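Local atomic coordinates of putative hemin storage protein (Bordetella bronchiseptica, PDB entry 6AU1), a protein that cleaves deacetylated poly-beta-1,6-N-acetylglucosamine, a biofilm polysaccharide, through the glycoside hydrolase domain represented here, the whole protein probably also acting as a deacetylase. Residues P22-Q25 against N26-L29; V78-Q81 against L82-A86; P254-L257 against K258-F262. All coordinates share one frame; numbering follows the deposited sequence.

Contact 1 lies in the first two turns of helix 22-39, contact 2 in the last turns of helix 75-86, and contact 3 where helix 253-259 runs out toward strand 262-266, so that each sits within a single helix or at its end in this TIM-barrel-type glycoside hydrolase domain. Each joins consecutive residues, so none closes a long loop; from the N terminus they follow in series and neither nest nor cross. Contacts 1 and 2 touch: Leu29 CD1 packs 3.9 Å from Val78 CG1, tying together two helices on the outside of the barrel. Contact 3 stands apart, its centre about 37 Å from that of contact 1, on the opposite side of the chain's centre. Together they exemplify how side chains decorate helix turns.

Contact 1. Residues P22-Q25 against N26-L29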
loop_
_atom_site.group_PDB
_atom_site.type_symbol
_atom_site.label_atom_id
_atom_site.label_comp_id
_atom_site.label_asym_id
_atom_site.label_seq_id
_atom_site.Cartn_x
_atom_site.Cartn_y
_atom_site.Cartn_z
ATOM N N PRO A 22 27.444 1.663 -6.461
ATOM C CA PRO A 22 26.998 2.542 -5.370
ATOM C C PRO A 22 27.126 4.029 -5.721
ATOM O O PRO A 22 26.420 4.868 -5.148
ATOM C CB PRO A 22 27.925 2.158 -4.203
ATOM C CG PRO A 22 29.141 1.574 -4.854
ATOM C CD PRO A 22 28.646 0.885 -6.100
ATOM N N GLU A 23 27.991 4.361 -6.667
ATOM C CA GLU A 23 28.146 5.762 -7.037
ATOM C C GLU A 23 26.985 6.207 -7.928
ATOM O O GLU A 23 26.499 7.329 -7.799
ATOM C CB GLU A 23 29.489 6.006 -7.722
ATOM C CG GLU A 23 30.036 7.409 -7.497
ATOM C CD GLU A 23 30.178 7.772 -6.017
ATOM O OE1 GLU A 23 30.475 6.876 -5.185
ATOM O OE2 GLU A 23 29.991 8.966 -5.687
ATOM N N GLN A 24 26.527 5.326 -8.815
ATOM C CA GLN A 24 25.302 5.606 -9.575
ATOM C C GLN A 24 24.091 5.690 -8.650
ATOM O O GLN A 24 23.197 6.520 -8.842
ATOM C CB GLN A 24 25.070 4.536 -10.641
ATOM C CG GLN A 24 23.864 4.830 -11.528
ATOM C CD GLN A 24 24.038 6.117 -12.308
ATOM O OE1 GLN A 24 25.079 6.338 -12.934
ATOM N NE2 GLN A 24 23.026 6.987 -12.261
ATOM N N GLN A 25 24.065 4.820 -7.643
ATOM C CA GLN A 25 22.994 4.823 -6.664
ATOM C C GLN A 25 22.963 6.169 -5.930
ATOM O O GLN A 25 21.899 6.722 -5.676
ATOM C CB GLN A 25 23.179 3.660 -5.686
ATOM C CG GLN A 25 22.012 3.441 -4.737
ATOM C CD GLN A 25 22.207 2.194 -3.902
ATOM O OE1 GLN A 25 21.986 1.081 -4.379
ATOM N NE2 GLN A 25 22.657 2.372 -2.662
ATOM N N ASN A 26 24.138 6.697 -5.597
ATOM C CA ASN A 26 24.214 7.996 -4.942
ATOM C C ASN A 26 23.699 9.116 -5.844
ATOM O O ASN A 26 22.996 10.024 -5.393
ATOM C CB ASN A 26 25.652 8.294 -4.512
ATOM C CG ASN A 26 25.789 9.663 -3.874
ATOM O OD1 ASN A 26 25.347 9.875 -2.748
ATOM N ND2 ASN A 26 26.382 10.596 -4.594
ATOM N N ARG A 27 24.057 9.057 -7.120
ATOM C CA ARG A 27 23.587 10.071 -8.061
ATOM C C ARG A 27 22.066 10.008 -8.192
ATOM O O ARG A 27 21.401 11.044 -8.243
ATOM C CB ARG A 27 24.260 9.902 -9.424
ATOM C CG ARG A 27 25.721 10.340 -9.414
ATOM C CD ARG A 27 26.291 10.427 -10.813
ATOM N NE ARG A 27 26.549 9.109 -11.378
ATOM C CZ ARG A 27 27.673 8.428 -11.186
ATOM N NH1 ARG A 27 28.638 8.947 -10.435
ATOM N NH2 ARG A 27 27.833 7.230 -11.735
ATOM N N ASN A 28 21.526 8.789 -8.230
ATOM C CA ASN A 28 20.080 8.592 -8.262
ATOM C C ASN A 28 19.414 9.250 -7.057
ATOM O O ASN A 28 18.454 10.017 -7.196
ATOM C CB ASN A 28 19.734 7.096 -8.283
ATOM C CG ASN A 28 20.166 6.405 -9.568
ATOM O OD1 ASN A 28 20.516 7.056 -10.566
ATOM N ND2 ASN A 28 20.132 5.069 -9.556
ATOM N N LEU A 29 19.935 8.940 -5.873
ATOM C CA LEU A 29 19.417 9.520 -4.640
ATOM C C LEU A 29 19.468 11.044 -4.681
ATOM O O LEU A 29 18.504 11.710 -4.308
ATOM C CB LEU A 29 20.192 8.999 -3.429
ATOM C CG LEU A 29 19.747 9.549 -2.074
ATOM C CD1 LEU A 29 18.231 9.419 -1.908
ATOM C CD2 LEU A 29 20.471 8.824 -0.967
#
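Gln24 reaches two residues of the next turn at once, donating a hydrogen bond to Asn28 and accepting one from Arg27, and this pair of bonds is the distinctive feature of the first turns of helix 22-39. Its NE2 donates to Asn28 OD1 at 3.0 Å, with the acceptor close to the plane of the glutamine amide but the donor lying above the carbonyl plane of the asparagine. On the other branch, Gln24 OE1 takes a hydrogen bond from Arg27 NH2 at 3.1 Å. The oxygen sits at the edge of the guanidinium, nearly in its plane, while the nitrogen stands well above the amide carbonyl plane. Gln24 can serve both because its chain, with CG opposite the backbone N (chi1 -176°), bends at chi2 (62°) and brings the amide back over the following turn.

The backbone bonds beneath are those of a regular alpha-helix, pairing Asn26 N with Pro22 O, Arg27 N with Glu23 O, Asn28 N with Gln24 O and Leu29 N with Gln25 O.

Nonpolar and electrostatic contacts complete the set. The bend of Arg27 at chi3 lays one face of its guanidinium over Glu23 O, and Arg27 NH1 comes within 3.6 Å of Glu23 CG. The carboxylate itself stays back, so that Glu23 and Arg27 form no salt bridge; any attraction between them acts at longer range. Outside the pair of segments, Asn28 ND2 donates to Ile17 O and Gln25 OE1 accepts from Asp19 N, joining the turn to the residues that precede the helix.

Two directed bonds, each using a different end of one amide, fix the flip of the Gln24 amide. They probably also restrain Arg27, whose charge may polarise the amide and strengthen the hydrogen bond that it donates to the buried Asn28.

Contact 2. Residues V78-Q81 against L82-A86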
loop_
_atom_site.group_PDB
_atom_site.type_symbol
_atom_site.label_atom_id
_atom_site.label_comp_id
_atom_site.label_asym_id
_atom_site.label_seq_id
_atom_site.Cartn_x
_atom_site.Cartn_y
_atom_site.Cartn_z
ATOM N N VAL A 78 17.958 6.733 2.825
ATOM C CA VAL A 78 17.087 7.539 1.970
ATOM C C VAL A 78 16.059 8.259 2.831
ATOM O O VAL A 78 15.764 9.435 2.604
ATOM C CB VAL A 78 16.404 6.687 0.898
ATOM C CG1 VAL A 78 15.431 7.523 0.069
ATOM C CG2 VAL A 78 17.481 6.046 0.000
ATOM N N ALA A 79 15.545 7.572 3.844
ATOM C CA ALA A 79 14.601 8.203 4.765
ATOM C C ALA A 79 15.258 9.383 5.482
ATOM O O ALA A 79 14.676 10.467 5.567
ATOM C CB ALA A 79 14.081 7.187 5.777
ATOM N N TRP A 80 16.477 9.192 5.988
ATOM C CA TRP A 80 17.138 10.297 6.687
ATOM C C TRP A 80 17.407 11.480 5.752
ATOM O O TRP A 80 17.264 12.643 6.146
ATOM C CB TRP A 80 18.461 9.836 7.336
ATOM C CG TRP A 80 18.300 9.302 8.744
ATOM C CD1 TRP A 80 18.684 8.069 9.213
ATOM C CD2 TRP A 80 17.690 9.979 9.853
ATOM N NE1 TRP A 80 18.367 7.952 10.552
ATOM C CE2 TRP A 80 17.754 9.107 10.964
ATOM C CE3 TRP A 80 17.112 11.243 10.020
ATOM C CZ2 TRP A 80 17.254 9.459 12.217
ATOM C CZ3 TRP A 80 16.614 11.585 11.262
ATOM C CH2 TRP A 80 16.692 10.698 12.344
ATOM N N GLN A 81 17.806 11.199 4.514
ATOM C CA GLN A 81 18.135 12.297 3.610
ATOM C C GLN A 81 16.884 13.041 3.172
ATOM O O GLN A 81 16.915 14.263 3.049
ATOM C CB GLN A 81 18.910 11.803 2.394
ATOM C CG GLN A 81 20.300 11.308 2.757
ATOM C CD GLN A 81 21.313 11.523 1.657
ATOM O OE1 GLN A 81 21.142 12.386 0.796
ATOM N NE2 GLN A 81 22.382 10.735 1.679
ATOM N N LEU A 82 15.797 12.308 2.920
ATOM C CA LEU A 82 14.516 12.958 2.648
ATOM C C LEU A 82 14.096 13.862 3.807
ATOM O O LEU A 82 13.700 15.015 3.590
ATOM C CB LEU A 82 13.430 11.913 2.374
ATOM C CG LEU A 82 13.472 11.310 0.972
ATOM C CD1 LEU A 82 12.500 10.146 0.891
ATOM C CD2 LEU A 82 13.130 12.362 -0.086
ATOM N N LYS A 83 14.206 13.354 5.035
ATOM C CA LYS A 83 13.797 14.132 6.204
ATOM C C LYS A 83 14.652 15.379 6.396
ATOM O O LYS A 83 14.125 16.479 6.598
ATOM C CB LYS A 83 13.842 13.273 7.476
ATOM C CG LYS A 83 12.756 12.197 7.500
ATOM C CD LYS A 83 12.717 11.426 8.818
ATOM C CE LYS A 83 12.354 12.325 9.999
ATOM N NZ LYS A 83 11.042 13.020 9.834
ATOM N N THR A 84 15.967 15.214 6.329
ATOM C CA THR A 84 16.863 16.301 6.692
ATOM C C THR A 84 17.139 17.273 5.551
ATOM O O THR A 84 17.298 18.473 5.789
ATOM C CB THR A 84 18.205 15.757 7.220
ATOM O OG1 THR A 84 18.876 15.029 6.184
ATOM C CG2 THR A 84 17.957 14.837 8.396
ATOM N N ARG A 85 17.204 16.773 4.322
ATOM C CA ARG A 85 17.566 17.628 3.188
ATOM C C ARG A 85 16.338 18.179 2.454
ATOM O O ARG A 85 16.351 19.321 1.995
ATOM C CB ARG A 85 18.468 16.874 2.203
ATOM C CG ARG A 85 19.795 16.386 2.798
ATOM C CD ARG A 85 20.743 15.846 1.730
ATOM N NE ARG A 85 22.004 15.389 2.319
ATOM C CZ ARG A 85 23.083 15.034 1.623
ATOM N NH1 ARG A 85 23.071 15.079 0.298
ATOM N NH2 ARG A 85 24.180 14.639 2.259
ATOM N N ALA A 86 15.281 17.380 2.349
ATOM C CA ALA A 86 14.074 17.818 1.641
ATOM C C ALA A 86 12.995 18.320 2.599
ATOM O O ALA A 86 12.047 18.982 2.179
ATOM C CB ALA A 86 13.529 16.685 0.770
#
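Thr84 turns its hydroxyl back onto the carbonyl of Trp80, one helical turn earlier. Thr84 OG1 lies between the backbone N and the carbonyl carbon (chi1 63°) and from there donates to Trp80 O at 2.9 Å. The same oxygen accepts Thr84 N, also at 2.9 Å, and the two donors arrive from opposite faces of the carbonyl plane. The rotamer also carries Thr84 CG2 to 4.0 Å from Trp80 CE3, meeting the indole obliquely; the indole stacks with His153.

Gln81 and Arg85 run side by side in the same direction. The arginine chain is extended from CG to NE, and Gln81 OE1 rests over one face of the guanidinium, toward its rim, 3.3 Å from Arg85 NH1. This is a face contact and not a hydrogen bond, since the N-H directions miss the oxygen. On the inner side Val78 and Leu82 also lie side by side, with Val78 CG1 4.0 Å from Leu82 CD1. Lys83 bends at chi3 and chi4, carrying its NZ to a salt bridge with Asp155.

The backbone bonds are alpha-helical up to Arg85 N to Gln81 O at 2.8 Å, with a wider pi-type turn at 82-86. Leu82 touches Val44 and Val90, on the strands that flank helix 75-86 in sequence, an inward-facing arrangement characteristic of the beta-alpha-beta crossover of a TIM barrel.

Contact 3. Residues P254-L257 against K258-F262; sequences PEFL and KSYDF
Tyr260 presents its edge to a face of Phe256 in an edge-to-face pair, and this is the close-packed half of the contact. The centroids are 5.2 Å apart and the planes meet at 69°, with Tyr260 CE2 3.9 Å from Phe256 CG. Backbone bonds hold the tyrosine there: Phe256 O accepts Tyr260 N at 2.9 Å, almost head-on, and Ser259 N at 3.1 Å from above its carbonyl plane. Ser259 adds a side-chain bond, OG to Glu255 O at 3.1 Å.

The exposed Lys258 forms the looser, solvent side. Its chain, kinked at chi3 (53°), reaches back alongside the buried Glu255, but the salt bridge is long, Lys258 NZ to Glu255 OE2 3.6 Å; Glu255 also has a long, weak ion pair with Arg207. The backbone slackens here too, as Lys258 N bonds to Pro254 O at 3.2 Å and only weakly to Glu255 O.

Phe256 packs against Arg233 and Leu235 of strand 230-235. Just after helix 253-259, the buried Tyr260 packs on Ile210 and Met214 of helix 195-223 and on Val231 of strand 230-235, its OH bonding to Thr213 and Arg233; Leu257 meets Thr297 of strand 297-305, before the chain enters strand 262-266 of the barrel.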
loop_
_atom_site.group_PDB
_atom_site.type_symbol
_atom_site.label_atom_id
_atom_site.label_comp_id
_atom_site.label_asym_id
_atom_site.label_seq_id
_atom_site.Cartn_x
_atom_site.Cartn_y
_atom_site.Cartn_z
ATOM N N PRO A 254 -15.575 2.429 4.432
ATOM C CA PRO A 254 -15.991 2.836 5.785
ATOM C C PRO A 254 -15.101 2.285 6.897
ATOM O O PRO A 254 -14.782 3.011 7.846
ATOM C CB PRO A 254 -17.403 2.249 5.912
ATOM C CG PRO A 254 -17.876 2.091 4.534
ATOM C CD PRO A 254 -16.687 1.794 3.694
ATOM N N GLU A 255 -14.720 1.016 6.784
ATOM C CA GLU A 255 -13.899 0.382 7.805
ATOM C C GLU A 255 -12.484 0.962 7.802
ATOM O O GLU A 255 -11.878 1.118 8.862
ATOM C CB GLU A 255 -13.850 -1.133 7.601
ATOM C CG GLU A 255 -15.200 -1.825 7.806
ATOM C CD GLU A 255 -15.732 -1.654 9.218
ATOM O OE1 GLU A 255 -14.929 -1.729 10.172
ATOM O OE2 GLU A 255 -16.952 -1.437 9.377
ATOM N N PHE A 256 -11.963 1.276 6.620
ATOM C CA PHE A 256 -10.634 1.889 6.527
ATOM C C PHE A 256 -10.655 3.263 7.171
ATOM O O PHE A 256 -9.726 3.636 7.901
ATOM C CB PHE A 256 -10.161 2.022 5.073
ATOM C CG PHE A 256 -9.475 0.789 4.517
ATOM C CD1 PHE A 256 -9.857 -0.487 4.905
ATOM C CD2 PHE A 256 -8.455 0.923 3.587
ATOM C CE1 PHE A 256 -9.216 -1.617 4.373
ATOM C CE2 PHE A 256 -7.807 -0.203 3.060
ATOM C CZ PHE A 256 -8.208 -1.469 3.447
ATOM N N LEU A 257 -11.715 4.021 6.902
ATOM C CA LEU A 257 -11.803 5.380 7.432
ATOM C C LEU A 257 -11.847 5.375 8.952
ATOM O O LEU A 257 -11.398 6.330 9.594
ATOM C CB LEU A 257 -13.038 6.105 6.878
ATOM C CG LEU A 257 -12.958 6.584 5.424
ATOM C CD1 LEU A 257 -14.335 7.016 4.917
ATOM C CD2 LEU A 257 -11.938 7.715 5.273
ATOM N N LYS A 258 -12.391 4.302 9.525
ATOM C CA LYS A 258 -12.509 4.193 10.970
ATOM C C LYS A 258 -11.185 3.841 11.638
ATOM O O LYS A 258 -10.998 4.112 12.828
ATOM C CB LYS A 258 -13.567 3.145 11.339
ATOM C CG LYS A 258 -14.999 3.625 11.181
ATOM C CD LYS A 258 -15.987 2.467 11.214
ATOM C CE LYS A 258 -15.801 1.596 12.446
ATOM N NZ LYS A 258 -16.788 0.477 12.473
ATOM N N SER A 259 -10.270 3.252 10.879
ATOM C CA SER A 259 -9.090 2.633 11.479
ATOM C C SER A 259 -7.745 3.248 11.099
ATOM O O SER A 259 -6.778 3.125 11.851
ATOM C CB SER A 259 -9.065 1.149 11.125
ATOM O OG SER A 259 -10.307 0.536 11.431
ATOM N N TYR A 260 -7.664 3.888 9.939
ATOM C CA TYR A 260 -6.386 4.467 9.516
ATOM C C TYR A 260 -6.434 5.982 9.594
ATOM O O TYR A 260 -7.500 6.579 9.498
ATOM C CB TYR A 260 -6.015 4.013 8.095
ATOM C CG TYR A 260 -5.915 2.510 8.005
ATOM C CD1 TYR A 260 -4.818 1.844 8.524
ATOM C CD2 TYR A 260 -6.945 1.754 7.444
ATOM C CE1 TYR A 260 -4.729 0.465 8.465
ATOM C CE2 TYR A 260 -6.870 0.387 7.391
ATOM C CZ TYR A 260 -5.770 -0.256 7.903
ATOM O OH TYR A 260 -5.700 -1.625 7.863
ATOM N N ASP A 261 -5.275 6.604 9.784
ATOM C CA ASP A 261 -5.234 8.059 9.792
ATOM C C ASP A 261 -5.542 8.598 8.411
ATOM O O ASP A 261 -6.252 9.600 8.268
ATOM C CB ASP A 261 -3.881 8.557 10.263
ATOM C CG ASP A 261 -3.590 8.144 11.677
ATOM O OD1 ASP A 261 -4.245 8.688 12.587
ATOM O OD2 ASP A 261 -2.719 7.275 11.875
ATOM N N PHE A 262 -5.016 7.913 7.400
ATOM C CA PHE A 262 -5.280 8.255 6.012
ATOM C C PHE A 262 -5.570 7.020 5.198
ATOM O O PHE A 262 -4.995 5.953 5.432
ATOM C CB PHE A 262 -4.098 9.006 5.398
ATOM C CG PHE A 262 -3.838 10.330 6.049
ATOM C CD1 PHE A 262 -4.711 11.387 5.851
ATOM C CD2 PHE A 262 -2.743 10.512 6.872
ATOM C CE1 PHE A 262 -4.481 12.612 6.452
ATOM C CE2 PHE A 262 -2.514 11.726 7.476
ATOM C CZ PHE A 262 -3.388 12.775 7.265
#